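Local coordinates for type III secretion system effector protein ExoU (Pseudomonas fluorescens, PDB 4QMK) that is a patatin-like phospholipase toxin that probably cleaves host membrane lipids, brought to the plasma membrane by a domain that binds phosphatidylinositol 4,5-bisphosphate, at residues A[63-72]-A[329-337]; A[107-116]-A[238-246]. One frame throughout, in Å; residues are numbered along the deposited sequence.

Contact 1: residues A[63-72]-A[329-337]; sequences PPPPAHLVLS and KDEALIVKF
L69 and L333 both carry CG anti to the backbone N (chi1 176° and 177°), which sets their branches together on one face of the sheet, with L69 CD1 4.0 Å from L333 CD2. These strands, 68-72 and 332-337, are parallel neighbours in the mixed sheet of the patatin-like phospholipase fold. They run in nearly the same direction.

The ladder is formed by the backbone. H68 O takes the N-H of L333, and V70 N gives to L333 O at 2.8 Å. V70 O then takes the N-H of V335. The last rung, S72 N to V335 O, is weak.

L69, L71, L333 and V335 share one face. V335 CG2 lies 3.9 Å from L69 CD1 and also meets L71 CD2. Helix 81-90 covers this face through M84, L88 and F81. H68, V70, A332 and I334 occupy the other face. There V70 CB and I334 CG1 run alongside each other, 4.1 Å apart, and V70 CG2 sits over one face of the H68 ring, near its rim. H68 NE2 is hydrogen-bonded to S101 OG on the next strand.

Before the strands, the proline run 63-66 passes along E331. E331 CG is anti to the backbone N, and the chain then bends at chi2 (82°). CG packs against P64 O, and OE1 approaches P63 CB at 3.7 Å. The carboxylate forms a salt bridge with R429 of helix 408-431. E331 O receives A67 N at 3.0 Å, with the donor off the carbonyl plane, and a weak bond from H68 N.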
loop_
_atom_site.group_PDB
_atom_site.type_symbol
_atom_site.label_atom_id
_atom_site.label_comp_id
_atom_site.label_asym_id
_atom_site.label_seq_id
_atom_site.Cartn_x
_atom_site.Cartn_y
_atom_site.Cartn_z
ATOM N N PRO A 63 15.603 37.065 -6.810
ATOM C CA PRO A 63 15.157 35.695 -6.734
ATOM C C PRO A 63 16.172 34.759 -6.080
ATOM O O PRO A 63 17.378 35.003 -6.217
ATOM C CB PRO A 63 15.027 35.290 -8.207
ATOM C CG PRO A 63 14.853 36.556 -8.903
ATOM C CD PRO A 63 15.785 37.476 -8.192
ATOM N N PRO A 64 15.693 33.705 -5.387
ATOM C CA PRO A 64 16.566 32.657 -4.891
ATOM C C PRO A 64 17.005 31.801 -6.058
ATOM O O PRO A 64 16.412 31.894 -7.152
ATOM C CB PRO A 64 15.676 31.800 -4.002
ATOM C CG PRO A 64 14.264 32.141 -4.323
ATOM C CD PRO A 64 14.273 33.478 -5.037
ATOM N N PRO A 65 18.048 30.984 -5.857
ATOM C CA PRO A 65 18.472 30.077 -6.899
ATOM C C PRO A 65 17.426 28.930 -7.016
ATOM O O PRO A 65 16.630 28.746 -6.095
ATOM C CB PRO A 65 19.828 29.587 -6.394
ATOM C CG PRO A 65 19.641 29.549 -4.929
ATOM C CD PRO A 65 18.738 30.710 -4.587
ATOM N N PRO A 66 17.426 28.176 -8.141
ATOM C CA PRO A 66 16.402 27.156 -8.378
ATOM C C PRO A 66 16.336 26.012 -7.386
ATOM O O PRO A 66 17.338 25.396 -7.102
ATOM C CB PRO A 66 16.749 26.611 -9.749
ATOM C CG PRO A 66 17.450 27.721 -10.410
ATOM C CD PRO A 66 18.238 28.413 -9.333
ATOM N N ALA A 67 15.131 25.789 -6.850
ATOM C CA ALA A 67 14.830 24.677 -5.956
ATOM C C ALA A 67 14.040 23.560 -6.681
ATOM O O ALA A 67 14.056 22.405 -6.268
ATOM C CB ALA A 67 14.036 25.172 -4.774
ATOM N N HIS A 68 13.369 23.899 -7.762
ATOM C CA HIS A 68 12.624 22.920 -8.506
ATOM C C HIS A 68 13.057 22.956 -9.997
ATOM O O HIS A 68 13.061 23.988 -10.627
ATOM C CB HIS A 68 11.142 23.245 -8.296
ATOM C CG HIS A 68 10.199 22.254 -8.876
ATOM N ND1 HIS A 68 8.835 22.426 -8.840
ATOM C CD2 HIS A 68 10.405 21.081 -9.509
ATOM C CE1 HIS A 68 8.242 21.393 -9.415
ATOM N NE2 HIS A 68 9.174 20.572 -9.853
ATOM N N LEU A 69 13.465 21.837 -10.535
ATOM C CA LEU A 69 13.851 21.741 -11.954
ATOM C C LEU A 69 12.711 21.010 -12.636
ATOM O O LEU A 69 12.337 19.905 -12.217
ATOM C CB LEU A 69 15.145 20.967 -12.090
ATOM C CG LEU A 69 15.679 20.668 -13.472
ATOM C CD1 LEU A 69 15.887 21.918 -14.325
ATOM C CD2 LEU A 69 17.017 19.953 -13.311
ATOM N N VAL A 70 12.107 21.630 -13.635
ATOM C CA VAL A 70 10.989 20.994 -14.312
ATOM C C VAL A 70 11.385 20.700 -15.733
ATOM O O VAL A 70 11.702 21.625 -16.470
ATOM C CB VAL A 70 9.732 21.932 -14.347
ATOM C CG1 VAL A 70 8.571 21.249 -15.020
ATOM C CG2 VAL A 70 9.323 22.352 -12.931
ATOM N N LEU A 71 11.309 19.449 -16.143
ATOM C CA LEU A 71 11.642 19.046 -17.562
ATOM C C LEU A 71 10.393 18.672 -18.359
ATOM O O LEU A 71 9.821 17.625 -18.133
ATOM C CB LEU A 71 12.634 17.859 -17.562
ATOM C CG LEU A 71 13.851 18.052 -16.654
ATOM C CD1 LEU A 71 14.801 16.904 -16.709
ATOM C CD2 LEU A 71 14.587 19.301 -17.063
ATOM N N SER A 72 10.007 19.504 -19.320
ATOM C CA SER A 72 8.809 19.267 -20.172
ATOM C C SER A 72 9.260 18.522 -21.378
ATOM O O SER A 72 9.468 19.076 -22.425
ATOM C CB SER A 72 8.238 20.619 -20.557
ATOM O OG SER A 72 8.293 21.466 -19.417
ATOM N N LYS A 329 9.449 32.882 -1.424
ATOM C CA LYS A 329 9.050 32.476 -2.765
ATOM C C LYS A 329 10.028 31.507 -3.348
ATOM O O LYS A 329 11.214 31.759 -3.344
ATOM C CB LYS A 329 8.944 33.687 -3.682
ATOM C CG LYS A 329 7.641 34.459 -3.538
ATOM C CD LYS A 329 7.580 35.658 -4.484
ATOM C CE LYS A 329 6.317 36.493 -4.255
ATOM N NZ LYS A 329 6.349 37.822 -4.940
ATOM N N ASP A 330 9.523 30.401 -3.872
ATOM C CA ASP A 330 10.373 29.409 -4.489
ATOM C C ASP A 330 10.701 29.770 -5.924
ATOM O O ASP A 330 9.934 30.409 -6.610
ATOM C CB ASP A 330 9.705 28.042 -4.454
ATOM C CG ASP A 330 9.713 27.433 -3.076
ATOM O OD1 ASP A 330 10.829 27.058 -2.601
ATOM O OD2 ASP A 330 8.601 27.313 -2.489
ATOM N N GLU A 331 11.870 29.360 -6.355
ATOM C CA GLU A 331 12.278 29.583 -7.697
ATOM C C GLU A 331 12.244 28.223 -8.414
ATOM O O GLU A 331 12.648 27.182 -7.853
ATOM C CB GLU A 331 13.675 30.190 -7.711
ATOM C CG GLU A 331 14.261 30.443 -9.102
ATOM C CD GLU A 331 13.804 31.728 -9.778
ATOM O OE1 GLU A 331 12.941 32.435 -9.229
ATOM O OE2 GLU A 331 14.328 32.021 -10.878
ATOM N N ALA A 332 11.754 28.232 -9.645
ATOM C CA ALA A 332 11.798 27.063 -10.461
ATOM C C ALA A 332 12.704 27.333 -11.679
ATOM O O ALA A 332 13.011 28.497 -11.991
ATOM C CB ALA A 332 10.416 26.726 -10.933
ATOM N N LEU A 333 13.134 26.267 -12.337
ATOM C CA LEU A 333 13.745 26.391 -13.633
ATOM C C LEU A 333 12.902 25.439 -14.460
ATOM O O LEU A 333 12.848 24.228 -14.183
ATOM C CB LEU A 333 15.208 25.953 -13.626
ATOM C CG LEU A 333 15.889 25.991 -14.987
ATOM C CD1 LEU A 333 15.888 27.375 -15.587
ATOM C CD2 LEU A 333 17.328 25.578 -14.786
ATOM N N ILE A 334 12.201 25.966 -15.451
ATOM C CA ILE A 334 11.287 25.159 -16.223
ATOM C C ILE A 334 11.897 25.068 -17.548
ATOM O O ILE A 334 12.159 26.091 -18.170
ATOM C CB ILE A 334 9.896 25.851 -16.306
ATOM C CG1 ILE A 334 9.329 25.972 -14.892
ATOM C CG2 ILE A 334 8.971 25.054 -17.205
ATOM C CD1 ILE A 334 8.163 26.968 -14.720
ATOM N N VAL A 335 12.133 23.881 -18.036
ATOM C CA VAL A 335 12.943 23.749 -19.304
ATOM C C VAL A 335 12.095 23.302 -20.433
ATOM O O VAL A 335 11.579 22.209 -20.386
ATOM C CB VAL A 335 14.073 22.745 -19.119
ATOM C CG1 VAL A 335 14.933 22.687 -20.357
ATOM C CG2 VAL A 335 14.915 23.157 -17.923
ATOM N N LYS A 336 11.896 24.194 -21.409
ATOM C CA LYS A 336 11.128 23.915 -22.621
ATOM C C LYS A 336 11.980 23.979 -23.871
ATOM O O LYS A 336 13.091 24.476 -23.868
ATOM C CB LYS A 336 10.011 24.930 -22.796
ATOM C CG LYS A 336 8.868 24.663 -21.870
ATOM C CD LYS A 336 7.768 25.705 -21.943
ATOM C CE LYS A 336 6.721 25.361 -20.866
ATOM N NZ LYS A 336 5.494 26.219 -20.844
ATOM N N PHE A 337 11.404 23.539 -24.976
ATOM C CA PHE A 337 12.092 23.617 -26.250
ATOM C C PHE A 337 11.463 24.654 -27.204
ATOM O O PHE A 337 10.259 24.914 -27.148
ATOM C CB PHE A 337 12.132 22.234 -26.845
ATOM C CG PHE A 337 12.874 21.264 -26.012
ATOM C CD1 PHE A 337 12.247 20.607 -25.002
ATOM C CD2 PHE A 337 14.221 21.038 -26.232
ATOM C CE1 PHE A 337 12.955 19.713 -24.222
ATOM C CE2 PHE A 337 14.928 20.175 -25.464
ATOM C CZ PHE A 337 14.301 19.499 -24.461
#

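Contact 2: residues A[107-116]-A[238-246]; sequences AICAALLASG and PAIKQLNIT
L243 reaches up from strand 242-246 into a row of alanines on helix 107-114. Its CG is anti to the backbone N (chi1 173°), and its two methyls divide the work. CD1 meets A110 CB at 3.7 Å, while CD2 lies over A111, near both CA and CB. L243 CB packs against A114 CB at 3.9 Å. One turn before A110 and A111, A107 CB meets I245 CG2 at 3.4 Å, and I245 CD1 reaches the same methyl. The small alanines let the helix run close above the strand, with axes 8.3 Å apart and nearly antiparallel. L230 of helix 227-236 borders the A114 end of this core. A274 and S277 of helix 270-278 border the A107 end.

Outward, the contact turns polar at the C-terminal end of the helix. K241 N gives its hydrogen to A114 O at 2.8 Å. The bond is nearly straight (174°) and lies in the carbonyl plane, on a lone pair. I240 CG2 also packs against A114 O, and I240 CD1 sits by S115 O. S115 OG bonds back to A111 O, which S115 N reaches from the opposite face of the carbonyl plane. The K241 chain bends at chi2 and chi4 and folds back, so that NZ bonds P238 O at 3.0 Å as well as V97 O.

G116 is the first residue to leave the helical conformation, in a Schellman motif with positive phi, and its CA lies 3.4 Å from A239 O. Nearer the N-terminal end of the helix, the side chain of A110 touches the G102, S104, G106 pattern, consistent with the nucleophile elbow of patatin-like phospholipases, in which a helix after the elbow packs on the central sheet.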
loop_
_atom_site.group_PDB
_atom_site.type_symbol
_atom_site.label_atom_id
_atom_site.label_comp_id
_atom_site.label_asym_id
_atom_site.label_seq_id
_atom_site.Cartn_x
_atom_site.Cartn_y
_atom_site.Cartn_z
ATOM N N ALA A 107 10.569 12.274 -18.155
ATOM C CA ALA A 107 10.554 11.525 -16.956
ATOM C C ALA A 107 11.866 10.726 -16.770
ATOM O O ALA A 107 12.443 10.700 -15.677
ATOM C CB ALA A 107 9.313 10.635 -16.910
ATOM N N ILE A 108 12.324 10.118 -17.833
ATOM C CA ILE A 108 13.585 9.371 -17.841
ATOM C C ILE A 108 14.733 10.207 -17.283
ATOM O O ILE A 108 15.423 9.814 -16.324
ATOM C CB ILE A 108 13.998 9.030 -19.268
ATOM C CG1 ILE A 108 12.958 8.170 -19.955
ATOM C CG2 ILE A 108 15.362 8.340 -19.283
ATOM C CD1 ILE A 108 13.230 8.015 -21.439
ATOM N N CYS A 109 14.901 11.375 -17.874
ATOM C CA CYS A 109 15.935 12.269 -17.512
ATOM C C CYS A 109 15.730 12.689 -16.064
ATOM O O CYS A 109 16.654 12.612 -15.238
ATOM C CB CYS A 109 15.927 13.370 -18.590
ATOM S SG CYS A 109 15.840 12.824 -20.323
ATOM N N ALA A 110 14.506 13.069 -15.705
ATOM C CA ALA A 110 14.245 13.484 -14.371
ATOM C C ALA A 110 14.643 12.396 -13.399
ATOM O O ALA A 110 15.245 12.676 -12.386
ATOM C CB ALA A 110 12.799 13.812 -14.202
ATOM N N ALA A 111 14.316 11.151 -13.713
ATOM C CA ALA A 111 14.669 10.067 -12.817
ATOM C C ALA A 111 16.195 9.935 -12.693
ATOM O O ALA A 111 16.733 9.810 -11.568
ATOM C CB ALA A 111 14.038 8.769 -13.241
ATOM N N LEU A 112 16.907 10.023 -13.818
ATOM C CA LEU A 112 18.367 9.905 -13.738
ATOM C C LEU A 112 18.951 11.009 -12.869
ATOM O O LEU A 112 19.793 10.767 -12.015
ATOM C CB LEU A 112 18.983 9.909 -15.119
ATOM C CG LEU A 112 18.647 8.687 -15.993
ATOM C CD1 LEU A 112 19.372 8.742 -17.331
ATOM C CD2 LEU A 112 19.013 7.418 -15.264
ATOM N N LEU A 113 18.469 12.221 -13.039
ATOM C CA LEU A 113 18.986 13.352 -12.236
ATOM C C LEU A 113 18.578 13.285 -10.771
ATOM O O LEU A 113 19.368 13.565 -9.926
ATOM C CB LEU A 113 18.582 14.696 -12.827
ATOM C CG LEU A 113 19.175 15.029 -14.195
ATOM C CD1 LEU A 113 18.588 16.279 -14.825
ATOM C CD2 LEU A 113 20.659 15.203 -14.060
ATOM N N ALA A 114 17.382 12.834 -10.475
ATOM C CA ALA A 114 16.961 12.802 -9.119
ATOM C C ALA A 114 17.784 11.817 -8.335
ATOM O O ALA A 114 17.921 11.948 -7.116
ATOM C CB ALA A 114 15.479 12.473 -9.008
ATOM N N SER A 115 18.328 10.845 -9.053
ATOM C CA SER A 115 19.160 9.799 -8.498
ATOM C C SER A 115 20.562 10.251 -8.216
ATOM O O SER A 115 21.386 9.487 -7.682
ATOM C CB SER A 115 19.243 8.616 -9.471
ATOM O OG SER A 115 17.985 7.975 -9.548
ATOM N N GLY A 116 20.877 11.461 -8.610
ATOM C CA GLY A 116 22.177 12.021 -8.283
ATOM C C GLY A 116 23.230 11.875 -9.354
ATOM O O GLY A 116 24.375 11.999 -9.052
ATOM N N PRO A 238 22.191 15.692 -0.157
ATOM C CA PRO A 238 21.787 16.785 -1.014
ATOM C C PRO A 238 21.819 16.491 -2.508
ATOM O O PRO A 238 21.040 17.082 -3.224
ATOM C CB PRO A 238 22.785 17.882 -0.681
ATOM C CG PRO A 238 23.283 17.549 0.679
ATOM C CD PRO A 238 23.299 16.066 0.738
ATOM N N ALA A 239 22.678 15.587 -2.981
ATOM C CA ALA A 239 22.736 15.284 -4.404
ATOM C C ALA A 239 21.515 14.469 -4.917
ATOM O O ALA A 239 21.222 14.495 -6.099
ATOM C CB ALA A 239 24.021 14.540 -4.738
ATOM N N ILE A 240 20.855 13.721 -4.035
ATOM C CA ILE A 240 19.675 12.966 -4.395
ATOM C C ILE A 240 18.432 13.871 -4.197
ATOM O O ILE A 240 18.290 14.542 -3.173
ATOM C CB ILE A 240 19.468 11.743 -3.509
ATOM C CG1 ILE A 240 20.746 10.917 -3.318
ATOM C CG2 ILE A 240 18.380 10.871 -4.101
ATOM C CD1 ILE A 240 21.343 10.395 -4.600
ATOM N N LYS A 241 17.528 13.848 -5.164
ATOM C CA LYS A 241 16.405 14.755 -5.179
ATOM C C LYS A 241 15.063 14.066 -5.108
ATOM O O LYS A 241 14.905 12.961 -5.568
ATOM C CB LYS A 241 16.430 15.485 -6.494
ATOM C CG LYS A 241 17.421 16.614 -6.589
ATOM C CD LYS A 241 18.848 16.224 -6.851
ATOM C CE LYS A 241 19.756 17.450 -6.969
ATOM N NZ LYS A 241 19.867 18.268 -5.724
ATOM N N GLN A 242 14.056 14.729 -4.601
ATOM C CA GLN A 242 12.727 14.122 -4.702
ATOM C C GLN A 242 12.341 14.151 -6.156
ATOM O O GLN A 242 12.897 14.945 -6.933
ATOM C CB GLN A 242 11.706 14.866 -3.896
ATOM C CG GLN A 242 12.051 14.945 -2.438
ATOM C CD GLN A 242 11.094 15.827 -1.719
ATOM O OE1 GLN A 242 9.889 15.764 -1.929
ATOM N NE2 GLN A 242 11.618 16.692 -0.912
ATOM N N LEU A 243 11.390 13.313 -6.530
ATOM C CA LEU A 243 11.049 13.187 -7.943
ATOM C C LEU A 243 9.564 13.181 -8.160
ATOM O O LEU A 243 8.844 12.523 -7.404
ATOM C CB LEU A 243 11.636 11.894 -8.485
ATOM C CG LEU A 243 11.274 11.471 -9.923
ATOM C CD1 LEU A 243 11.855 12.448 -10.923
ATOM C CD2 LEU A 243 11.818 10.093 -10.192
ATOM N N ASN A 244 9.126 13.922 -9.186
ATOM C CA ASN A 244 7.776 13.858 -9.711
ATOM C C ASN A 244 7.855 13.452 -11.136
ATOM O O ASN A 244 8.488 14.110 -11.939
ATOM C CB ASN A 244 7.139 15.225 -9.777
ATOM C CG ASN A 244 6.677 15.674 -8.487
ATOM O OD1 ASN A 244 5.664 15.241 -8.018
ATOM N ND2 ASN A 244 7.431 16.517 -7.876
ATOM N N ILE A 245 7.130 12.425 -11.484
ATOM C CA ILE A 245 6.984 12.050 -12.835
ATOM C C ILE A 245 5.518 12.318 -13.211
ATOM O O ILE A 245 4.583 11.929 -12.502
ATOM C CB ILE A 245 7.375 10.610 -13.020
ATOM C CG1 ILE A 245 8.850 10.533 -12.828
ATOM C CG2 ILE A 245 6.986 10.127 -14.421
ATOM C CD1 ILE A 245 9.461 9.212 -13.269
ATOM N N THR A 246 5.331 12.981 -14.332
ATOM C CA THR A 246 4.019 13.444 -14.734
ATOM C C THR A 246 3.716 13.179 -16.168
ATOM O O THR A 246 4.604 12.984 -16.968
ATOM C CB THR A 246 3.973 14.957 -14.507
ATOM O OG1 THR A 246 4.142 15.188 -13.102
ATOM C CG2 THR A 246 2.663 15.533 -14.918
#

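Overall arrangement
From the N terminus, the chain forms three strands of a small antiparallel sheet, then the proline run, and enters the large mixed sheet at strand 68-72. Helix 81-90 and strand 99-103 follow, then helix 107-114. About 120 residues later, mostly helical where modelled, strand 242-251 returns beneath that helix and closes contact 2. Strand 332-337 closes contact 1 later still, so the loop of contact 2 lies wholly within that of contact 1. Strand 99-103 separates 242-251 from 68-72 in the sheet. The contacts touch directly: L71 CD1 packs on A110 N at 4.0 Å, and L69 and L71 both meet L113.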